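Local coordinates for protein xyloglucanase (Paenibacillus polymyxa, PDB 3ZQ9) that probably hydrolyses internal beta-1,4-glucosidic bonds of xyloglucan and cellulose, this chain being its glycoside hydrolase family 44 part, at residues G29-L34 and A42-G47; T357-G362 and Y386-W391; F480-S485 and P506-Y511. The protein carries 2 engineered substitutions. All coordinates share one frame; numbering follows the deposited sequence.

Interaction 1. Residues G29-L34 and A42-G47; sequences GTNQDL and ARRLGG. With NOY ((2R,3S,4R,5R)-5-(hydroxymethyl)piperidine-2,3,4-triol), chain B; EDO (1,2-ethanediol), chain H.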
loop_
_atom_site.group_PDB
_atom_site.type_symbol
_atom_site.label_atom_id
_atom_site.label_comp_id
_atom_site.label_asym_id
_atom_site.label_seq_id
_atom_site.Cartn_x
_atom_site.Cartn_y
_atom_site.Cartn_z
ATOM N N GLY A 29 5.840 -3.257 0.968
ATOM C CA GLY A 29 5.443 -2.489 2.150
ATOM C C GLY A 29 4.259 -3.124 2.820
ATOM O O GLY A 29 3.519 -3.894 2.202
ATOM N N THR A 30 4.038 -2.768 4.071
ATOM C CA THR A 30 2.902 -3.328 4.771
ATOM C C THR A 30 2.328 -2.334 5.777
ATOM O O THR A 30 2.917 -1.279 6.041
ATOM C CB THR A 30 3.296 -4.656 5.458
ATOM O OG1 THR A 30 2.106 -5.362 5.879
ATOM C CG2 THR A 30 4.291 -4.385 6.629
ATOM N N ASN A 31 1.141 -2.681 6.286
ATOM C CA ASN A 31 0.517 -1.981 7.407
ATOM C C ASN A 31 0.875 -2.780 8.646
ATOM O O ASN A 31 1.895 -2.521 9.262
ATOM C CB ASN A 31 -0.990 -1.912 7.191
ATOM C CG ASN A 31 -1.340 -0.783 6.224
ATOM O OD1 ASN A 31 -1.475 0.352 6.639
ATOM N ND2 ASN A 31 -1.435 -1.100 4.937
ATOM N N GLN A 32 0.139 -3.835 8.923
ATOM C CA GLN A 32 0.548 -4.760 10.017
ATOM C C GLN A 32 1.799 -5.507 9.645
ATOM O O GLN A 32 1.889 -6.058 8.544
ATOM C CB GLN A 32 -0.557 -5.796 10.304
ATOM C CG GLN A 32 -1.925 -5.172 10.637
ATOM C CD GLN A 32 -2.819 -5.030 9.394
ATOM O OE1 GLN A 32 -2.325 -4.982 8.285
ATOM N NE2 GLN A 32 -4.149 -5.072 9.585
ATOM N N ASP A 33 2.773 -5.584 10.564
ATOM C CA ASP A 33 3.951 -6.421 10.315
ATOM C C ASP A 33 3.494 -7.886 10.215
ATOM O O ASP A 33 2.547 -8.275 10.906
ATOM C CB ASP A 33 4.929 -6.294 11.484
ATOM C CG ASP A 33 5.536 -4.893 11.559
ATOM O OD1 ASP A 33 5.924 -4.361 10.496
ATOM O OD2 ASP A 33 5.605 -4.319 12.655
ATOM N N LEU A 34 4.102 -8.647 9.309
ATOM C CA LEU A 34 3.718 -10.052 9.108
ATOM C C LEU A 34 4.661 -10.946 9.928
ATOM O O LEU A 34 4.766 -10.739 11.139
ATOM C CB LEU A 34 3.671 -10.376 7.598
ATOM C CG LEU A 34 2.734 -9.479 6.766
ATOM C CD1 LEU A 34 2.816 -9.775 5.234
ATOM C CD2 LEU A 34 1.278 -9.617 7.235
ATOM N N ALA A 42 9.013 -0.658 3.527
ATOM C CA ALA A 42 8.078 0.437 3.904
ATOM C C ALA A 42 7.047 -0.059 4.888
ATOM O O ALA A 42 6.546 -1.168 4.784
ATOM C CB ALA A 42 7.396 1.032 2.660
ATOM N N ARG A 43 6.736 0.781 5.869
ATOM C CA ARG A 43 5.728 0.446 6.876
ATOM C C ARG A 43 4.818 1.632 7.037
ATOM O O ARG A 43 5.286 2.789 6.992
ATOM C CB ARG A 43 6.416 0.112 8.204
ATOM C CG ARG A 43 7.213 -1.216 8.117
ATOM C CD ARG A 43 8.003 -1.455 9.405
ATOM N NE ARG A 43 7.189 -1.861 10.572
ATOM C CZ ARG A 43 7.074 -1.153 11.702
ATOM N NH1 ARG A 43 7.619 0.057 11.807
ATOM N NH2 ARG A 43 6.380 -1.632 12.726
ATOM N N ARG A 44 3.533 1.357 7.262
ATOM C CA ARG A 44 2.543 2.412 7.439
ATOM C C ARG A 44 1.848 2.289 8.781
ATOM O O ARG A 44 1.438 1.167 9.187
ATOM C CB ARG A 44 1.472 2.334 6.326
ATOM C CG ARG A 44 0.201 3.198 6.572
ATOM C CD ARG A 44 -0.626 3.170 5.273
ATOM N NE ARG A 44 -1.832 4.038 5.271
ATOM C CZ ARG A 44 -3.062 3.622 5.550
ATOM N NH1 ARG A 44 -3.254 2.366 6.000
ATOM N NH2 ARG A 44 -4.123 4.481 5.438
ATOM N N LEU A 45 1.661 3.433 9.441
ATOM C CA LEU A 45 0.836 3.501 10.645
ATOM C C LEU A 45 -0.421 4.283 10.207
ATOM O O LEU A 45 -0.393 5.520 10.109
ATOM C CB LEU A 45 1.604 4.183 11.815
ATOM C CG LEU A 45 0.808 4.329 13.134
ATOM C CD1 LEU A 45 0.465 2.965 13.732
ATOM C CD2 LEU A 45 1.562 5.194 14.157
ATOM N N GLY A 46 -1.507 3.555 9.910
ATOM C CA GLY A 46 -2.631 4.182 9.170
ATOM C C GLY A 46 -3.868 3.376 9.409
ATOM O O GLY A 46 -3.822 2.403 10.154
ATOM N N GLY A 47 -4.981 3.779 8.795
ATOM C CA GLY A 47 -6.197 2.995 8.929
ATOM C C GLY A 47 -7.161 3.662 9.918
ATOM O O GLY A 47 -6.887 4.749 10.447
HETATM O O4 NOY B . -9.419 -2.415 8.761
HETATM C C4 NOY B . -9.845 -1.413 7.818
HETATM C C3 NOY B . -8.855 -0.230 7.795
HETATM O O3 NOY B . -8.762 0.403 9.072
HETATM C C2 NOY B . -9.341 0.812 6.762
HETATM N N NOY B . -9.487 0.229 5.414
HETATM C C7 NOY B . -10.319 -0.998 5.368
HETATM C C5 NOY B . -9.804 -2.009 6.400
HETATM C C6 NOY B . -10.548 -3.346 6.316
HETATM O O2 NOY B . -8.463 1.936 6.714
HETATM O O6 NOY B . -11.961 -3.144 6.457
HETATM C C1 EDO H . 0.526 -0.862 13.235
HETATM O O1 EDO H . -0.163 -2.099 12.953
HETATM C C2 EDO H . 1.597 -0.641 12.164
HETATM O O2 EDO H . 2.633 -1.592 12.460
HETATM O O HOH W 1 -1.145 0.636 9.457
#
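A42 O takes the backbone N-H of T30, with T30 N and A42 O 3.1 Å apart, starting the parallel pairing of strands 29-30 and 42-45, neighbours in the eight-stranded barrel. R43 follows, on the sheet face that also carries T30. Its chain turns about CG-CD (chi3 73°), which brings the guanidinium side-on to D33: NE meets OD1 at 2.8 Å and NH2 meets OD2 at 2.8 Å. Both oxygens use their syn lone pairs, and carboxylate and guanidinium planes differ by only 13°, the signature of a two-pronged salt bridge. R44 returns to the backbone pairing through R44 N and T30 O, 3.0 Å apart. Its extended side chain runs alongside that of N31, and NH1 reaches N31 OD1 at 2.8 Å; the bond lies in the guanidinium plane although the two flat groups stand 87° apart. G46 CA sits over the centre of the R44 guanidinium, and G46 N donates to a water that also bonds N31 OD1, tying the two segments. G47 CA ends the walk 3.3 Å from O2 of the bound piperidine-triol. N31 OD1 thus holds in place an arginine whose NH1 also salt-bridges E358, a second-shell role for N31.

Interaction 2. Residues T357-G362 and Y386-W391; sequences TEYSYG and YMANYW. With NOY ((2R,3S,4R,5R)-5-(hydroxymethyl)piperidine-2,3,4-triol), chain B; BGC (beta-D-glucopyranose), chain C.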
loop_
_atom_site.group_PDB
_atom_site.type_symbol
_atom_site.label_atom_id
_atom_site.label_comp_id
_atom_site.label_asym_id
_atom_site.label_seq_id
_atom_site.Cartn_x
_atom_site.Cartn_y
_atom_site.Cartn_z
ATOM N N THR A 357 -1.942 2.403 -0.407
ATOM C CA THR A 357 -1.484 2.271 0.998
ATOM C C THR A 357 -2.258 1.225 1.789
ATOM O O THR A 357 -1.927 0.982 2.931
ATOM C CB THR A 357 -1.515 3.610 1.760
ATOM O OG1 THR A 357 -2.811 4.179 1.644
ATOM C CG2 THR A 357 -0.496 4.601 1.131
ATOM N N GLU A 358 -3.291 0.630 1.174
ATOM C CA GLU A 358 -3.914 -0.610 1.648
ATOM C C GLU A 358 -4.391 -1.375 0.427
ATOM O O GLU A 358 -4.934 -0.755 -0.492
ATOM C CB GLU A 358 -5.147 -0.339 2.521
ATOM C CG GLU A 358 -4.845 0.275 3.933
ATOM C CD GLU A 358 -6.130 0.487 4.736
ATOM O OE1 GLU A 358 -7.136 -0.250 4.471
ATOM O OE2 GLU A 358 -6.153 1.388 5.625
ATOM N N TYR A 359 -4.238 -2.698 0.454
ATOM C CA TYR A 359 -4.828 -3.606 -0.546
ATOM C C TYR A 359 -4.677 -5.019 -0.029
ATOM O O TYR A 359 -3.848 -5.281 0.847
ATOM C CB TYR A 359 -4.127 -3.469 -1.920
ATOM C CG TYR A 359 -2.708 -3.988 -1.982
ATOM C CD1 TYR A 359 -1.605 -3.200 -1.527
ATOM C CD2 TYR A 359 -2.447 -5.223 -2.554
ATOM C CE1 TYR A 359 -0.291 -3.688 -1.638
ATOM C CE2 TYR A 359 -1.146 -5.736 -2.665
ATOM C CZ TYR A 359 -0.074 -4.954 -2.220
ATOM O OH TYR A 359 1.197 -5.467 -2.363
ATOM N N SER A 360 -5.475 -5.922 -0.581
ATOM C CA SER A 360 -5.372 -7.345 -0.293
ATOM C C SER A 360 -6.158 -8.030 -1.351
ATOM O O SER A 360 -7.195 -7.499 -1.815
ATOM C CB SER A 360 -6.024 -7.676 1.050
ATOM O OG SER A 360 -6.116 -9.103 1.174
ATOM N N TYR A 361 -5.680 -9.207 -1.744
ATOM C CA TYR A 361 -6.377 -10.023 -2.741
ATOM C C TYR A 361 -7.016 -11.219 -2.032
ATOM O O TYR A 361 -7.557 -12.112 -2.695
ATOM C CB TYR A 361 -5.392 -10.488 -3.849
ATOM C CG TYR A 361 -5.233 -9.341 -4.828
ATOM C CD1 TYR A 361 -4.539 -8.173 -4.436
ATOM C CD2 TYR A 361 -5.845 -9.384 -6.096
ATOM C CE1 TYR A 361 -4.459 -7.068 -5.297
ATOM C CE2 TYR A 361 -5.782 -8.267 -6.978
ATOM C CZ TYR A 361 -5.100 -7.116 -6.562
ATOM O OH TYR A 361 -5.051 -5.994 -7.379
ATOM N N GLY A 362 -6.982 -11.230 -0.700
ATOM C CA GLY A 362 -7.641 -12.340 0.057
ATOM C C GLY A 362 -6.896 -13.676 -0.106
ATOM O O GLY A 362 -5.749 -13.714 -0.580
ATOM N N TYR A 386 4.869 4.211 -6.440
ATOM C CA TYR A 386 5.930 4.581 -5.538
ATOM C C TYR A 386 5.913 3.734 -4.269
ATOM O O TYR A 386 6.968 3.352 -3.747
ATOM C CB TYR A 386 5.714 6.055 -5.171
ATOM C CG TYR A 386 6.600 6.626 -4.103
ATOM C CD1 TYR A 386 7.981 6.593 -4.237
ATOM C CD2 TYR A 386 6.053 7.304 -3.005
ATOM C CE1 TYR A 386 8.832 7.171 -3.293
ATOM C CE2 TYR A 386 6.899 7.870 -2.030
ATOM C CZ TYR A 386 8.282 7.827 -2.206
ATOM O OH TYR A 386 9.113 8.442 -1.260
ATOM N N MET A 387 4.715 3.442 -3.748
ATOM C CA MET A 387 4.640 2.791 -2.423
ATOM C C MET A 387 3.382 1.960 -2.399
ATOM O O MET A 387 2.351 2.375 -2.972
ATOM C CB MET A 387 4.604 3.846 -1.302
ATOM C CG MET A 387 4.620 3.256 0.118
ATOM S SD MET A 387 4.797 4.604 1.320
ATOM C CE MET A 387 6.481 5.145 1.031
ATOM N N ALA A 388 3.440 0.790 -1.761
ATOM C CA ALA A 388 2.228 -0.029 -1.647
ATOM C C ALA A 388 2.304 -0.816 -0.365
ATOM O O ALA A 388 3.345 -1.374 -0.081
ATOM C CB ALA A 388 2.116 -1.012 -2.863
ATOM N N ASN A 389 1.181 -0.917 0.376
ATOM C CA ASN A 389 1.217 -1.524 1.718
ATOM C C ASN A 389 0.049 -2.507 1.843
ATOM O O ASN A 389 -1.113 -2.125 1.781
ATOM C CB ASN A 389 1.079 -0.424 2.804
ATOM C CG ASN A 389 2.167 0.668 2.709
ATOM O OD1 ASN A 389 3.180 0.645 3.477
ATOM N ND2 ASN A 389 1.994 1.607 1.821
ATOM N N TYR A 390 0.378 -3.776 1.997
ATOM C CA TYR A 390 -0.637 -4.802 2.224
ATOM C C TYR A 390 -1.385 -4.501 3.539
ATOM O O TYR A 390 -0.798 -3.951 4.491
ATOM C CB TYR A 390 0.096 -6.116 2.342
ATOM C CG TYR A 390 -0.759 -7.262 2.775
ATOM C CD1 TYR A 390 -1.706 -7.794 1.917
ATOM C CD2 TYR A 390 -0.594 -7.832 4.029
ATOM C CE1 TYR A 390 -2.512 -8.894 2.340
ATOM C CE2 TYR A 390 -1.378 -8.943 4.439
ATOM C CZ TYR A 390 -2.330 -9.432 3.564
ATOM O OH TYR A 390 -3.171 -10.481 3.886
ATOM N N TRP A 391 -2.672 -4.839 3.568
ATOM C CA TRP A 391 -3.472 -4.742 4.820
ATOM C C TRP A 391 -4.046 -6.149 5.135
ATOM O O TRP A 391 -4.660 -6.747 4.281
ATOM C CB TRP A 391 -4.633 -3.731 4.660
ATOM C CG TRP A 391 -5.384 -3.602 5.948
ATOM C CD1 TRP A 391 -6.392 -4.439 6.386
ATOM C CD2 TRP A 391 -5.203 -2.620 6.963
ATOM N NE1 TRP A 391 -6.812 -4.053 7.641
ATOM C CE2 TRP A 391 -6.093 -2.945 8.024
ATOM C CE3 TRP A 391 -4.360 -1.506 7.101
ATOM C CZ2 TRP A 391 -6.178 -2.175 9.212
ATOM C CZ3 TRP A 391 -4.444 -0.733 8.296
ATOM C CH2 TRP A 391 -5.319 -1.093 9.341
HETATM O O4 NOY B . -9.419 -2.415 8.761
HETATM C C4 NOY B . -9.845 -1.413 7.818
HETATM C C3 NOY B . -8.855 -0.230 7.795
HETATM O O3 NOY B . -8.762 0.403 9.072
HETATM C C2 NOY B . -9.341 0.812 6.762
HETATM N N NOY B . -9.487 0.229 5.414
HETATM C C7 NOY B . -10.319 -0.998 5.368
HETATM C C5 NOY B . -9.804 -2.009 6.400
HETATM C C6 NOY B . -10.548 -3.346 6.316
HETATM O O2 NOY B . -8.463 1.936 6.714
HETATM O O6 NOY B . -11.961 -3.144 6.457
HETATM C C2 BGC C . -10.154 -3.707 10.649
HETATM C C3 BGC C . -10.413 -3.604 12.147
HETATM C C4 BGC C . -9.220 -2.879 12.784
HETATM C C5 BGC C . -9.027 -1.468 12.206
HETATM C C6 BGC C . -7.776 -0.814 12.795
HETATM C C1 BGC C . -9.870 -2.305 10.103
HETATM O O2 BGC C . -11.299 -4.132 9.944
HETATM O O3 BGC C . -10.499 -4.945 12.693
HETATM O O4 BGC C . -9.346 -2.882 14.200
HETATM O O5 BGC C . -8.843 -1.651 10.799
HETATM O O6 BGC C . -7.632 0.496 12.249
HETATM O O HOH W 2 3.147 -4.093 -0.943
HETATM O O HOH W 3 -5.823 -9.892 3.712
#
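The E358 side chain runs along the indole of W391, on neighbouring strands 353-359 and 387-390. With helix 367-382 these strands form a beta-alpha-beta unit of the TIM barrel. Followed outward, E358 CB rests on W391 CB at 4.0 Å, and CG approaches W391 CE3 at 3.7 Å. CD continues along the indole, its carboxylate turned 27° from the ring plane, with OE1 above the rim. OE1 then accepts from the piperidine N of the bound inhibitor at 2.6 Å and from Y286 OH, while OE2 lies 2.6 Å from the inhibitor's O2 and is salt-bridged to R44. The same indole face lies beneath the inhibitor's C3, a platform for the piperidine ring; W391 CZ2 comes 3.1 Å from O5 of the attached glucose. With an alanine in place of W391 the piperidine ring is likely to lose its floor, and CG of E358 the indole carbon it packs on. W391 N donates to Y359 O at 3.0 Å (163° at the hydrogen), tying the backbone beneath the indole. CG of Y359 is wedged between its own backbone N and carbonyl carbon (chi1 69°), which slides one ring face over Y390 CA. Beyond it, S360 OG and Y390 OH share one water, and in an ST turn G362 N donates to S360 OG at 3.0 Å.

Interaction 3. Residues F480-S485 and P506-Y511; sequences FDKNSS and PPLTAY
F480 and A510 form an antiparallel hydrogen-bonded pair, each donating to the other: F480 N to A510 O at 3.0 Å, and A510 N to F480 O at 3.0 Å, the latter nearly straight at 172°. From this pair the side chains project to one face of the sheet. F480 CG stands between its own backbone N and carbonyl carbon (chi1 66°), which swings the ring across to the neighbouring strand; A510 CB lies over the ring face, 4.1 Å from the centroid and 22° off its normal, a CH-pi contact. L407 of helix 399-409 touches both residues. D481 and T509 point to the other face, linked by a water that donates to D481 OD2 and to T509 OG1, 2.7 Å from each. D481 OD1 is gripped twice, by N483 N at 2.9 Å from above the carboxylate plane and by S484 N at 3.2 Å nearly along the C-O axis. A second water joins K482 N to L508 O as the strands part. The whole is an end of two adjacent inner strands of the beta-sandwich domain, with an Asx turn following one strand and a G1 beta bulge at L508 and T509 in the other, opposite N453 of strand 446-453.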
loop_
_atom_site.group_PDB
_atom_site.type_symbol
_atom_site.label_atom_id
_atom_site.label_comp_id
_atom_site.label_asym_id
_atom_site.label_seq_id
_atom_site.Cartn_x
_atom_site.Cartn_y
_atom_site.Cartn_z
ATOM N N PHE A 480 7.585 -21.630 -4.014
ATOM C CA PHE A 480 6.565 -22.162 -3.100
ATOM C C PHE A 480 5.412 -22.645 -3.946
ATOM O O PHE A 480 5.322 -22.319 -5.152
ATOM C CB PHE A 480 6.109 -21.109 -2.066
ATOM C CG PHE A 480 5.357 -19.920 -2.649
ATOM C CD1 PHE A 480 3.992 -20.021 -2.942
ATOM C CD2 PHE A 480 6.012 -18.704 -2.872
ATOM C CE1 PHE A 480 3.259 -18.904 -3.462
ATOM C CE2 PHE A 480 5.323 -17.584 -3.391
ATOM C CZ PHE A 480 3.945 -17.675 -3.669
ATOM N N ASP A 481 4.575 -23.481 -3.343
ATOM C CA ASP A 481 3.492 -24.117 -4.057
ATOM C C ASP A 481 2.383 -24.485 -3.050
ATOM O O ASP A 481 2.442 -24.040 -1.892
ATOM C CB ASP A 481 4.012 -25.293 -4.911
ATOM C CG ASP A 481 4.452 -26.513 -4.069
ATOM O OD1 ASP A 481 4.341 -26.491 -2.844
ATOM O OD2 ASP A 481 4.914 -27.509 -4.699
ATOM N N LYS A 482 1.401 -25.283 -3.476
ATOM C CA LYS A 482 0.252 -25.669 -2.655
ATOM C C LYS A 482 0.684 -26.561 -1.479
ATOM O O LYS A 482 -0.044 -26.714 -0.496
ATOM C CB LYS A 482 -0.792 -26.375 -3.560
ATOM C CG LYS A 482 -2.205 -26.568 -3.001
ATOM C CD LYS A 482 -3.078 -27.419 -3.961
ATOM C CE LYS A 482 -4.513 -27.539 -3.393
ATOM N NZ LYS A 482 -5.275 -28.740 -3.865
ATOM N N ASN A 483 1.871 -27.143 -1.571
ATOM C CA ASN A 483 2.327 -28.113 -0.574
ATOM C C ASN A 483 3.091 -27.471 0.573
ATOM O O ASN A 483 3.068 -27.997 1.680
ATOM C CB ASN A 483 3.219 -29.173 -1.231
ATOM C CG ASN A 483 2.484 -29.952 -2.297
ATOM O OD1 ASN A 483 1.407 -30.474 -2.045
ATOM N ND2 ASN A 483 3.058 -30.020 -3.497
ATOM N N SER A 484 3.760 -26.344 0.290
ATOM C CA SER A 484 4.596 -25.645 1.279
ATOM C C SER A 484 4.648 -24.183 0.951
ATOM O O SER A 484 4.996 -23.794 -0.170
ATOM C CB SER A 484 6.032 -26.225 1.389
ATOM O OG SER A 484 6.758 -25.666 2.504
ATOM N N SER A 485 4.263 -23.389 1.941
ATOM C CA SER A 485 4.347 -21.936 1.843
ATOM C C SER A 485 5.771 -21.447 2.157
ATOM O O SER A 485 6.119 -20.333 1.766
ATOM C CB SER A 485 3.335 -21.291 2.804
ATOM O OG SER A 485 3.511 -21.784 4.120
ATOM N N PRO A 506 4.980 -26.497 -12.325
ATOM C CA PRO A 506 3.779 -27.293 -12.023
ATOM C C PRO A 506 2.600 -26.351 -11.720
ATOM O O PRO A 506 2.825 -25.139 -11.566
ATOM C CB PRO A 506 4.196 -28.058 -10.756
ATOM C CG PRO A 506 5.742 -28.076 -10.821
ATOM C CD PRO A 506 6.061 -26.716 -11.350
ATOM N N PRO A 507 1.367 -26.874 -11.664
ATOM C CA PRO A 507 0.189 -26.036 -11.369
ATOM C C PRO A 507 0.417 -25.315 -10.041
ATOM O O PRO A 507 1.053 -25.882 -9.135
ATOM C CB PRO A 507 -0.915 -27.076 -11.157
ATOM C CG PRO A 507 -0.465 -28.255 -11.893
ATOM C CD PRO A 507 1.015 -28.308 -11.720
ATOM N N LEU A 508 -0.097 -24.099 -9.939
ATOM C CA LEU A 508 -0.161 -23.365 -8.636
ATOM C C LEU A 508 1.223 -23.291 -7.972
ATOM O O LEU A 508 1.384 -23.646 -6.806
ATOM C CB LEU A 508 -1.223 -23.985 -7.693
ATOM C CG LEU A 508 -2.642 -24.085 -8.285
ATOM C CD1 LEU A 508 -3.590 -24.857 -7.342
ATOM C CD2 LEU A 508 -3.207 -22.686 -8.564
ATOM N N THR A 509 2.240 -22.846 -8.729
ATOM C CA THR A 509 3.620 -22.836 -8.241
ATOM C C THR A 509 4.235 -21.487 -8.646
ATOM O O THR A 509 3.917 -20.999 -9.738
ATOM C CB THR A 509 4.426 -23.979 -8.892
ATOM O OG1 THR A 509 3.851 -25.232 -8.474
ATOM C CG2 THR A 509 5.878 -23.906 -8.480
ATOM N N ALA A 510 5.024 -20.877 -7.762
ATOM C CA ALA A 510 5.724 -19.631 -8.104
ATOM C C ALA A 510 7.197 -19.905 -7.873
ATOM O O ALA A 510 7.532 -20.484 -6.829
ATOM C CB ALA A 510 5.255 -18.493 -7.209
ATOM N N TYR A 511 8.055 -19.553 -8.843
ATOM C CA TYR A 511 9.504 -19.688 -8.671
ATOM C C TYR A 511 10.208 -18.339 -8.827
ATOM O O TYR A 511 9.758 -17.499 -9.638
ATOM C CB TYR A 511 10.092 -20.558 -9.800
ATOM C CG TYR A 511 9.734 -22.036 -9.724
ATOM C CD1 TYR A 511 9.929 -22.760 -8.560
ATOM C CD2 TYR A 511 9.234 -22.704 -10.854
ATOM C CE1 TYR A 511 9.621 -24.143 -8.495
ATOM C CE2 TYR A 511 8.910 -24.077 -10.803
ATOM C CZ TYR A 511 9.140 -24.782 -9.630
ATOM O OH TYR A 511 8.805 -26.109 -9.579
HETATM O O HOH W 4 5.141 -27.317 -7.381
HETATM O O HOH W 5 1.141 -26.450 -6.183
#

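In the fold
Interactions 1 and 2, their centres 9 Å apart, meet where strands 29-30 and 387-390 run next to each other and close the barrel. N31 bridges them: its backbone N lies 2.9 Å from Y390 O and its ND2 2.9 Å from T357 O, both probable hydrogen bonds, and its CG packs 3.2 Å from W391 CE3. Both contacts touch the bound piperidine-triol, so they form adjoining parts of one sugar-binding cleft. Interaction 3 belongs to the other domain, its centre 26 Å from interaction 1 and 22 Å from interaction 2, with nearest atoms about 12 and 11 Å away. Helices 367-382 and 399-409 span this gap, touching Y359 on the barrel side and F480 on the sandwich side.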